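Local coordinates for protein CPn_0803/CP_1068/CPj0803/CpB0832 (Chlamydophila pneumoniae, PDB 3Q9D) that is of unknown function but may act at the needle tip of the chlamydial type III secretion system, at residues L44-L54 against Q85-L96; R133-S142 against L154-G162. All blocks are in the same frame, centred on the assembly; numbering follows the deposited sequence. Where two conformers were deposited one is given.

Contact 1 (L44-L54 against Q85-L96)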
loop_
_atom_site.group_PDB
_atom_site.type_symbol
_atom_site.label_atom_id
_atom_site.label_comp_id
_atom_site.label_asym_id
_atom_site.label_seq_id
_atom_site.Cartn_x
_atom_site.Cartn_y
_atom_site.Cartn_z
ATOM N N LEU A 44 37.961 26.288 10.575
ATOM C CA LEU A 44 37.528 24.929 10.275
ATOM C C LEU A 44 38.553 24.201 9.411
ATOM O O LEU A 44 39.025 24.736 8.409
ATOM C CB LEU A 44 36.167 24.943 9.576
ATOM C CG LEU A 44 35.213 23.799 9.927
ATOM C CD1 LEU A 44 35.331 23.433 11.399
ATOM C CD2 LEU A 44 33.780 24.168 9.576
ATOM N N GLU A 45 38.891 22.979 9.807
ATOM C CA GLU A 45 39.861 22.175 9.071
ATOM C C GLU A 45 39.277 20.857 8.582
ATOM O O GLU A 45 39.265 19.871 9.315
ATOM C CB GLU A 45 41.099 21.911 9.932
ATOM N N LEU A 46 38.813 20.846 7.335
ATOM C CA LEU A 46 38.214 19.657 6.741
ATOM C C LEU A 46 39.113 19.029 5.673
ATOM O O LEU A 46 39.687 19.731 4.850
ATOM C CB LEU A 46 36.879 20.024 6.104
ATOM C CG LEU A 46 35.816 20.649 6.996
ATOM C CD1 LEU A 46 34.827 21.411 6.141
ATOM C CD2 LEU A 46 35.115 19.581 7.823
ATOM N N GLU A 47 39.204 17.703 5.665
ATOM C CA GLU A 47 39.904 16.985 4.601
ATOM C C GLU A 47 38.949 16.762 3.423
ATOM O O GLU A 47 37.744 16.636 3.637
ATOM C CB GLU A 47 40.433 15.649 5.130
ATOM C CG GLU A 47 39.393 14.796 5.882
ATOM C CD GLU A 47 39.249 15.148 7.372
ATOM O OE1 GLU A 47 39.014 16.333 7.718
ATOM O OE2 GLU A 47 39.364 14.220 8.204
ATOM N N ASP A 48 39.476 16.714 2.193
ATOM C CA ASP A 48 38.651 16.484 0.997
ATOM C C ASP A 48 37.838 15.221 1.176
ATOM O O ASP A 48 36.742 15.061 0.607
ATOM C CB ASP A 48 39.507 16.315 -0.267
ATOM C CG ASP A 48 40.068 17.634 -0.791
ATOM O OD1 ASP A 48 39.593 18.706 -0.352
ATOM O OD2 ASP A 48 40.977 17.595 -1.660
ATOM N N ASN A 49 38.388 14.305 1.960
ATOM C CA ASN A 49 37.736 13.030 2.131
ATOM C C ASN A 49 36.335 13.184 2.730
ATOM O O ASN A 49 35.455 12.368 2.448
ATOM C CB ASN A 49 38.595 12.098 2.979
ATOM C CG ASN A 49 38.435 10.647 2.581
ATOM O OD1 ASN A 49 38.190 10.335 1.411
ATOM N ND2 ASN A 49 38.559 9.748 3.552
ATOM N N VAL A 50 36.124 14.233 3.533
ATOM C CA VAL A 50 34.847 14.441 4.212
ATOM C C VAL A 50 33.729 14.760 3.218
ATOM O O VAL A 50 32.617 14.268 3.346
ATOM C CB VAL A 50 34.931 15.568 5.275
ATOM C CG1 VAL A 50 33.585 15.775 5.954
ATOM C CG2 VAL A 50 36.003 15.245 6.308
ATOM N N PHE A 51 34.033 15.603 2.236
ATOM C CA PHE A 51 33.053 15.938 1.225
ATOM C C PHE A 51 32.699 14.700 0.432
ATOM O O PHE A 51 31.553 14.527 0.035
ATOM C CB PHE A 51 33.570 17.022 0.284
ATOM C CG PHE A 51 33.612 18.396 0.914
ATOM C CD1 PHE A 51 32.548 19.273 0.766
ATOM C CD2 PHE A 51 34.707 18.796 1.670
ATOM C CE1 PHE A 51 32.579 20.528 1.349
ATOM C CE2 PHE A 51 34.743 20.052 2.257
ATOM C CZ PHE A 51 33.673 20.915 2.093
ATOM N N LEU A 52 33.702 13.886 0.117
ATOM C CA LEU A 52 33.470 12.665 -0.649
ATOM C C LEU A 52 32.620 11.645 0.105
ATOM O O LEU A 52 31.698 11.059 -0.454
ATOM C CB LEU A 52 34.800 12.032 -1.058
ATOM C CG LEU A 52 34.721 10.912 -2.098
ATOM C CD1 LEU A 52 34.004 11.389 -3.350
ATOM C CD2 LEU A 52 36.108 10.390 -2.436
ATOM N N LEU A 53 32.953 11.424 1.371
ATOM C CA LEU A 53 32.198 10.505 2.211
ATOM C C LEU A 53 30.767 10.995 2.416
ATOM O O LEU A 53 29.821 10.212 2.383
ATOM C CB LEU A 53 32.887 10.328 3.564
ATOM C CG LEU A 53 33.744 9.073 3.741
ATOM C CD1 LEU A 53 35.209 9.447 3.894
ATOM C CD2 LEU A 53 33.267 8.271 4.940
ATOM N N LEU A 54 30.619 12.300 2.624
ATOM C CA LEU A 54 29.312 12.899 2.833
ATOM C C LEU A 54 28.445 12.738 1.595
ATOM O O LEU A 54 27.262 12.424 1.693
ATOM C CB LEU A 54 29.457 14.379 3.182
ATOM C CG LEU A 54 28.168 15.144 3.480
ATOM C CD1 LEU A 54 27.406 14.484 4.614
ATOM C CD2 LEU A 54 28.478 16.593 3.808
ATOM N N GLN A 85 31.676 17.245 16.492
ATOM C CA GLN A 85 32.102 18.620 16.345
ATOM C C GLN A 85 30.918 19.468 15.876
ATOM O O GLN A 85 30.548 19.425 14.708
ATOM C CB GLN A 85 33.238 18.672 15.334
ATOM C CG GLN A 85 33.834 20.033 15.157
ATOM C CD GLN A 85 35.344 19.991 15.083
ATOM O OE1 GLN A 85 35.948 18.918 15.148
ATOM N NE2 GLN A 85 35.964 21.161 14.949
ATOM N N GLN A 86 30.312 20.222 16.788
ATOM C CA GLN A 86 29.120 20.991 16.443
ATOM C C GLN A 86 29.377 21.995 15.318
ATOM O O GLN A 86 28.505 22.242 14.494
ATOM C CB GLN A 86 28.539 21.704 17.665
ATOM C CG GLN A 86 27.242 22.438 17.354
ATOM C CD GLN A 86 26.717 23.224 18.533
ATOM O OE1 GLN A 86 25.676 22.879 19.111
ATOM N NE2 GLN A 86 27.430 24.294 18.901
ATOM N N GLU A 87 30.572 22.570 15.270
ATOM C CA GLU A 87 30.860 23.591 14.258
ATOM C C GLU A 87 30.870 22.995 12.844
ATOM O O GLU A 87 30.507 23.658 11.875
ATOM C CB GLU A 87 32.189 24.293 14.544
ATOM C CG GLU A 87 33.350 23.346 14.769
ATOM C CD GLU A 87 33.506 22.939 16.232
ATOM O OE1 GLU A 87 32.495 22.572 16.880
ATOM O OE2 GLU A 87 34.652 22.998 16.733
ATOM N N ILE A 88 31.279 21.739 12.737
ATOM C CA ILE A 88 31.299 21.051 11.440
ATOM C C ILE A 88 29.873 20.656 11.041
ATOM O O ILE A 88 29.467 20.865 9.908
ATOM C CB ILE A 88 32.199 19.821 11.473
ATOM C CG1 ILE A 88 33.666 20.236 11.607
ATOM C CG2 ILE A 88 32.011 18.965 10.215
ATOM C CD1 ILE A 88 34.577 19.053 11.831
ATOM N N ALA A 89 29.115 20.100 11.983
ATOM C CA ALA A 89 27.704 19.824 11.745
ATOM C C ALA A 89 26.979 21.077 11.248
ATOM O O ALA A 89 26.243 21.030 10.252
ATOM C CB ALA A 89 27.038 19.289 13.014
ATOM N N ASN A 90 27.160 22.196 11.950
ATOM C CA ASN A 90 26.475 23.425 11.563
ATOM C C ASN A 90 26.917 23.933 10.195
ATOM O O ASN A 90 26.119 24.492 9.450
ATOM C CB ASN A 90 26.658 24.519 12.614
ATOM C CG ASN A 90 25.879 24.231 13.879
ATOM O OD1 ASN A 90 24.959 23.403 13.881
ATOM N ND2 ASN A 90 26.230 24.915 14.955
ATOM N N PHE A 91 28.187 23.739 9.875
ATOM C CA PHE A 91 28.680 24.138 8.564
ATOM C C PHE A 91 27.884 23.406 7.487
ATOM O O PHE A 91 27.388 24.022 6.544
ATOM C CB PHE A 91 30.168 23.824 8.426
ATOM C CG PHE A 91 30.706 24.064 7.046
ATOM C CD1 PHE A 91 30.799 25.350 6.542
ATOM C CD2 PHE A 91 31.116 23.006 6.253
ATOM C CE1 PHE A 91 31.289 25.585 5.268
ATOM C CE2 PHE A 91 31.615 23.233 4.979
ATOM C CZ PHE A 91 31.696 24.529 4.488
ATOM N N PHE A 92 27.751 22.092 7.631
ATOM C CA PHE A 92 27.026 21.312 6.624
ATOM C C PHE A 92 25.519 21.546 6.613
ATOM O O PHE A 92 24.895 21.527 5.550
ATOM C CB PHE A 92 27.363 19.820 6.734
ATOM C CG PHE A 92 28.727 19.475 6.187
ATOM C CD1 PHE A 92 29.020 19.699 4.845
ATOM C CD2 PHE A 92 29.704 18.927 7.003
ATOM C CE1 PHE A 92 30.274 19.391 4.327
ATOM C CE2 PHE A 92 30.955 18.615 6.502
ATOM C CZ PHE A 92 31.244 18.845 5.164
ATOM N N PHE A 93 24.927 21.782 7.787
ATOM C CA PHE A 93 23.504 22.139 7.848
ATOM C C PHE A 93 23.220 23.480 7.145
ATOM O O PHE A 93 22.279 23.584 6.373
ATOM C CB PHE A 93 23.007 22.199 9.299
ATOM C CG PHE A 93 22.862 20.833 9.955
ATOM C CD1 PHE A 93 22.288 19.767 9.262
ATOM C CD2 PHE A 93 23.302 20.622 11.254
ATOM C CE1 PHE A 93 22.141 18.489 9.880
ATOM C CE2 PHE A 93 23.167 19.362 11.874
ATOM C CZ PHE A 93 22.592 18.299 11.173
ATOM N N GLU A 94 24.010 24.507 7.431
ATOM C CA GLU A 94 23.851 25.792 6.722
ATOM C C GLU A 94 24.002 25.588 5.215
ATOM O O GLU A 94 23.196 26.075 4.413
ATOM C CB GLU A 94 24.909 26.789 7.185
ATOM C CG GLU A 94 24.761 27.253 8.609
ATOM C CD GLU A 94 23.558 28.157 8.802
ATOM O OE1 GLU A 94 22.848 28.434 7.808
ATOM O OE2 GLU A 94 23.334 28.595 9.953
ATOM N N MET A 95 25.044 24.858 4.828
ATOM C CA MET A 95 25.303 24.577 3.419
ATOM C C MET A 95 24.121 23.853 2.751
ATOM O O MET A 95 23.587 24.306 1.720
ATOM C CB MET A 95 26.566 23.719 3.276
ATOM C CG MET A 95 26.810 23.237 1.848
ATOM S SD MET A 95 28.020 21.893 1.717
ATOM C CE MET A 95 29.349 22.568 2.712
ATOM N N LEU A 96 23.706 22.735 3.345
ATOM C CA LEU A 96 22.752 21.807 2.702
ATOM C C LEU A 96 21.272 22.127 2.938
ATOM O O LEU A 96 20.422 21.785 2.119
ATOM C CB LEU A 96 23.046 20.366 3.130
ATOM C CG LEU A 96 24.429 19.862 2.702
ATOM C CD1 LEU A 96 24.707 18.494 3.304
ATOM C CD2 LEU A 96 24.515 19.809 1.186
#
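The ring of Phe92 is sandwiched: Leu54 CD2 covers one face and Phe91 CD2 the opposite one, 4.0 Å above the ring plane and over its centre, while Phe51 CE1 meets its edge. This three-phenylalanine cluster is at the centre of the apolar packing between helices 48-61 and 86-98 in the N-terminal helical bundle. The Leu54 contact is a CH-pi interaction, since CD2 stands 3.5 Å from the Phe92 ring centroid and 22° off the normal. Phe92 turns its edge to the face of Phe51 in a T-shaped pair, with planes at 73° and centroids 5.6 Å apart. The Phe51 CZ atom in turn reaches the edge of the Phe91 ring, near its plane. With CG anti to the carbonyl carbon (chi1 -75°), Phe92 reaches across to the other helix; the axes of helical segments 48-54 and 86-96 come no closer than 13.4 Å, and at that separation long side chains must fill the interface. Val50 CG1 touches Phe92 CE2 and CZ obliquely, and Met95 CE approaches the Phe51 ring obliquely as well.

Neither segment offers the other a hydrogen bond, so apolar packing carries the contact. Helix 107-133 lies against it, Ala113 and Ile117 touching Met95 and Gln109 bonding Leu46 O and Asp48 OD1. Helix 70-82 packs on Leu54 through Val77 and Cys81. Ahead of helix 48-61, the chain continues the packing. Leu46 splits its two methyls, CD1 lying 3.9 Å from Phe91 CE2 and CD2 4.0 Å from Ile88 CG2, as its side chain and that of Ile88 run antiparallel alongside each other. Leu44 is poorly ordered; its two modelled methyls part, CD2 lying against Phe91 CB and CD1 3.6 Å from Ile88 CG1.

Contact 2 (R133-S142 against L154-G162)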
loop_
_atom_site.group_PDB
_atom_site.type_symbol
_atom_site.label_atom_id
_atom_site.label_comp_id
_atom_site.label_asym_id
_atom_site.label_seq_id
_atom_site.Cartn_x
_atom_site.Cartn_y
_atom_site.Cartn_z
ATOM N N ARG A 133 4.616 18.293 7.114
ATOM C CA ARG A 133 3.281 18.363 6.513
ATOM C C ARG A 133 3.094 17.413 5.313
ATOM O O ARG A 133 2.370 17.726 4.367
ATOM C CB ARG A 133 2.988 19.801 6.081
ATOM C CG ARG A 133 4.105 20.433 5.287
ATOM C CD ARG A 133 3.866 21.937 5.117
ATOM N NE ARG A 133 2.676 22.129 4.301
ATOM C CZ ARG A 133 2.673 22.068 2.970
ATOM N NH1 ARG A 133 3.809 21.860 2.298
ATOM N NH2 ARG A 133 1.533 22.230 2.315
ATOM N N GLY A 134 3.725 16.245 5.378
ATOM C CA GLY A 134 3.642 15.269 4.299
ATOM C C GLY A 134 2.226 14.838 3.950
ATOM O O GLY A 134 1.958 14.459 2.825
ATOM N N GLU A 135 1.302 14.892 4.899
ATOM C CA GLU A 135 -0.057 14.427 4.602
ATOM C C GLU A 135 -0.992 15.493 4.041
ATOM O O GLU A 135 -2.169 15.231 3.795
ATOM C CB GLU A 135 -0.678 13.762 5.828
ATOM C CG GLU A 135 0.001 12.459 6.158
ATOM C CD GLU A 135 -0.181 12.074 7.617
ATOM O OE1 GLU A 135 -0.304 12.987 8.468
ATOM O OE2 GLU A 135 -0.213 10.862 7.902
ATOM N N PHE A 136 -0.477 16.699 3.836
ATOM C CA PHE A 136 -1.312 17.734 3.241
ATOM C C PHE A 136 -1.490 17.521 1.744
ATOM O O PHE A 136 -0.605 16.991 1.052
ATOM C CB PHE A 136 -0.767 19.130 3.545
ATOM C CG PHE A 136 -1.137 19.618 4.930
ATOM C CD1 PHE A 136 -2.116 20.592 5.097
ATOM C CD2 PHE A 136 -0.503 19.101 6.057
ATOM C CE1 PHE A 136 -2.451 21.053 6.380
ATOM C CE2 PHE A 136 -0.831 19.556 7.335
ATOM C CZ PHE A 136 -1.814 20.533 7.488
ATOM N N ILE A 137 -2.641 17.940 1.246
ATOM C CA ILE A 137 -2.882 17.920 -0.184
ATOM C C ILE A 137 -1.834 18.784 -0.920
ATOM O O ILE A 137 -1.425 19.838 -0.428
ATOM C CB ILE A 137 -4.293 18.407 -0.529
ATOM C CG1 ILE A 137 -4.506 18.279 -2.038
ATOM C CG2 ILE A 137 -4.505 19.872 -0.056
ATOM C CD1 ILE A 137 -5.949 18.521 -2.509
ATOM N N ASN A 138 -1.370 18.299 -2.071
ATOM C CA ASN A 138 -0.388 19.005 -2.894
ATOM C C ASN A 138 -0.917 19.305 -4.304
ATOM O O ASN A 138 -0.568 20.310 -4.916
ATOM C CB ASN A 138 0.882 18.144 -3.047
ATOM C CG ASN A 138 1.962 18.851 -3.860
ATOM O OD1 ASN A 138 2.448 19.898 -3.457
ATOM N ND2 ASN A 138 2.330 18.280 -5.007
ATOM N N PHE A 139 -1.744 18.413 -4.830
ATOM C CA PHE A 139 -2.212 18.572 -6.189
ATOM C C PHE A 139 -3.422 17.657 -6.425
ATOM O O PHE A 139 -3.577 16.656 -5.748
ATOM C CB PHE A 139 -1.070 18.199 -7.158
ATOM C CG PHE A 139 -1.199 18.824 -8.516
ATOM C CD1 PHE A 139 -0.812 20.151 -8.734
ATOM C CD2 PHE A 139 -1.679 18.089 -9.584
ATOM C CE1 PHE A 139 -0.935 20.733 -10.002
ATOM C CE2 PHE A 139 -1.803 18.662 -10.851
ATOM C CZ PHE A 139 -1.435 19.988 -11.059
ATOM N N ILE A 140 -4.298 18.031 -7.345
ATOM C CA ILE A 140 -5.412 17.157 -7.722
ATOM C C ILE A 140 -5.616 17.261 -9.222
ATOM O O ILE A 140 -5.498 18.355 -9.801
ATOM C CB ILE A 140 -6.725 17.505 -6.953
ATOM C CG1 ILE A 140 -7.898 16.623 -7.400
ATOM C CG2 ILE A 140 -7.096 18.950 -7.131
ATOM C CD1 ILE A 140 -9.198 16.940 -6.650
ATOM N N THR A 141 -5.883 16.126 -9.867
ATOM C CA THR A 141 -6.261 16.148 -11.278
ATOM C C THR A 141 -7.625 15.487 -11.409
ATOM O O THR A 141 -7.999 14.668 -10.570
ATOM C CB THR A 141 -5.284 15.345 -12.155
ATOM O OG1 THR A 141 -5.296 13.973 -11.739
ATOM C CG2 THR A 141 -3.865 15.902 -12.062
ATOM N N SER A 142 -8.346 15.813 -12.474
ATOM C CA SER A 142 -9.636 15.190 -12.751
ATOM C C SER A 142 -9.751 14.977 -14.241
ATOM O O SER A 142 -9.348 15.834 -15.023
ATOM C CB SER A 142 -10.796 16.074 -12.291
ATOM O OG SER A 142 -10.810 16.229 -10.876
ATOM N N LEU A 154 -12.697 10.911 -13.015
ATOM C CA LEU A 154 -11.607 10.164 -12.393
ATOM C C LEU A 154 -10.685 11.185 -11.730
ATOM O O LEU A 154 -9.934 11.903 -12.404
ATOM C CB LEU A 154 -10.846 9.347 -13.449
ATOM C CG LEU A 154 -9.738 8.381 -13.002
ATOM C CD1 LEU A 154 -9.250 7.585 -14.209
ATOM C CD2 LEU A 154 -8.552 9.107 -12.341
ATOM N N ASN A 155 -10.784 11.292 -10.412
ATOM C CA ASN A 155 -9.985 12.265 -9.671
ATOM C C ASN A 155 -8.742 11.618 -9.105
ATOM O O ASN A 155 -8.789 10.471 -8.657
ATOM C CB ASN A 155 -10.807 12.865 -8.537
ATOM C CG ASN A 155 -12.118 13.430 -9.031
ATOM O OD1 ASN A 155 -12.144 14.472 -9.684
ATOM N ND2 ASN A 155 -13.209 12.723 -8.761
ATOM N N ARG A 156 -7.634 12.353 -9.119
ATOM C CA ARG A 156 -6.428 11.877 -8.458
ATOM C C ARG A 156 -5.955 12.906 -7.447
ATOM O O ARG A 156 -5.693 14.035 -7.809
ATOM C CB ARG A 156 -5.322 11.598 -9.497
ATOM C CG ARG A 156 -5.600 10.380 -10.353
ATOM C CD ARG A 156 -4.552 10.261 -11.474
ATOM N NE ARG A 156 -4.951 9.286 -12.482
ATOM C CZ ARG A 156 -4.885 7.968 -12.301
ATOM N NH1 ARG A 156 -4.441 7.471 -11.148
ATOM N NH2 ARG A 156 -5.276 7.153 -13.271
ATOM N N LEU A 157 -5.853 12.501 -6.184
ATOM C CA LEU A 157 -5.446 13.268 -5.014
ATOM C C LEU A 157 -3.963 13.067 -4.714
ATOM O O LEU A 157 -3.648 11.880 -4.649
ATOM C CB LEU A 157 -6.286 12.876 -3.797
ATOM C CG LEU A 157 -7.751 13.317 -3.815
ATOM C CD1 LEU A 157 -7.864 14.818 -3.588
ATOM C CD2 LEU A 157 -8.418 12.916 -5.121
ATOM N N ALA A 158 -3.064 14.052 -4.726
ATOM C CA ALA A 158 -1.653 13.799 -4.439
ATOM C C ALA A 158 -1.314 14.597 -3.211
ATOM O O ALA A 158 -1.697 15.769 -3.108
ATOM C CB ALA A 158 -0.759 14.242 -5.631
ATOM N N ARG A 159 -0.604 13.976 -2.279
ATOM C CA ARG A 159 -0.166 14.674 -1.077
ATOM C C ARG A 159 1.260 15.204 -1.202
ATOM O O ARG A 159 1.997 14.824 -2.112
ATOM C CB ARG A 159 -0.264 13.744 0.117
ATOM C CG ARG A 159 -1.656 13.151 0.294
ATOM C CD ARG A 159 -1.820 12.438 1.619
ATOM N NE ARG A 159 -0.698 11.539 1.919
ATOM C CZ ARG A 159 -0.753 10.570 2.832
ATOM N NH1 ARG A 159 -1.868 10.380 3.529
ATOM N NH2 ARG A 159 0.305 9.802 3.067
ATOM N N VAL A 160 1.638 16.083 -0.284
ATOM C CA VAL A 160 3.007 16.597 -0.215
ATOM C C VAL A 160 4.036 15.447 -0.183
ATOM O O VAL A 160 5.127 15.569 -0.730
ATOM C CB VAL A 160 3.206 17.508 1.042
ATOM C CG1 VAL A 160 4.690 17.782 1.295
ATOM C CG2 VAL A 160 2.431 18.825 0.889
ATOM N N ASP A 161 3.699 14.336 0.465
ATOM C CA ASP A 161 4.634 13.205 0.512
ATOM C C ASP A 161 4.669 12.349 -0.760
ATOM O O ASP A 161 5.398 11.364 -0.822
ATOM C CB ASP A 161 4.370 12.313 1.731
ATOM C CG ASP A 161 3.029 11.576 1.642
ATOM O OD1 ASP A 161 2.352 11.662 0.597
ATOM O OD2 ASP A 161 2.658 10.909 2.616
ATOM N N GLY A 162 3.917 12.738 -1.787
ATOM C CA GLY A 162 3.952 12.019 -3.045
ATOM C C GLY A 162 2.943 10.892 -3.191
ATOM O O GLY A 162 2.729 10.384 -4.287
HETATM O O HOH W 1 2.771 15.091 -5.009
HETATM O O HOH W 2 -7.258 12.651 -13.043
#
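An antiparallel beta hairpin interrupted by a classic beta bulge joins 133-142 to 154-162. Two residues of one strand, Asn138 and Phe139, share Ala158 of the other, whose O accepts from Asn138 N at 2.8 Å and Phe139 N at 3.2 Å; the first donor lies in the carbonyl plane, the second is tilted 29° from it. Regular pairing follows, with Thr141 and Arg156 exchanging two backbone bonds. On one face Ile140 and Leu157 run side by side, their CD1 atoms 4.0 Å apart. Farther along that face Ser142 OG donates to Asn155 OD1 at 2.5 Å, in the carbonyl plane, and also bonds His180 of the second subunit. Water 2 joins Thr141 OG1 to Leu154 O.

At the other end two type I turns meet: Asp161 N donates to Gly134 O on a lone pair. A bend at chi3 (-47°) curls Arg159 back to Asp161, with NH2 2.6 Å from OD2 in a salt bridge, while Glu135 CG covers one guanidinium face. Arg159 NH1 also bonds Leu166 O of the second subunit, and Asn138 ND2 bonds Glu73 of the third. Strand 164-170 completes the sheet beside 150-159, making this hairpin the first two strands of a three-stranded antiparallel meander.

Overall arrangement
From the first modelled residue the chain enters helix 48-61, turns through helix 70-82 and returns along helix 86-98, where contact 1 closes a largely helical excursion of 30 residues. Helix 107-133, which packs against contact 1, then carries the chain to the sheet, where contact 2 opens at Arg133. There only 11 residues separate the segments, nine of them in strand, as expected for a hairpin. The two contacts follow in series, neither nesting nor crossing; the centres of contact 1 and contact 2 lie about 36 Å apart and the nearest atoms of contact 1 and contact 2 about 16 Å. Contact 1 meets no other subunit, whereas contact 2 touches two, placing the sheet at the assembly interface.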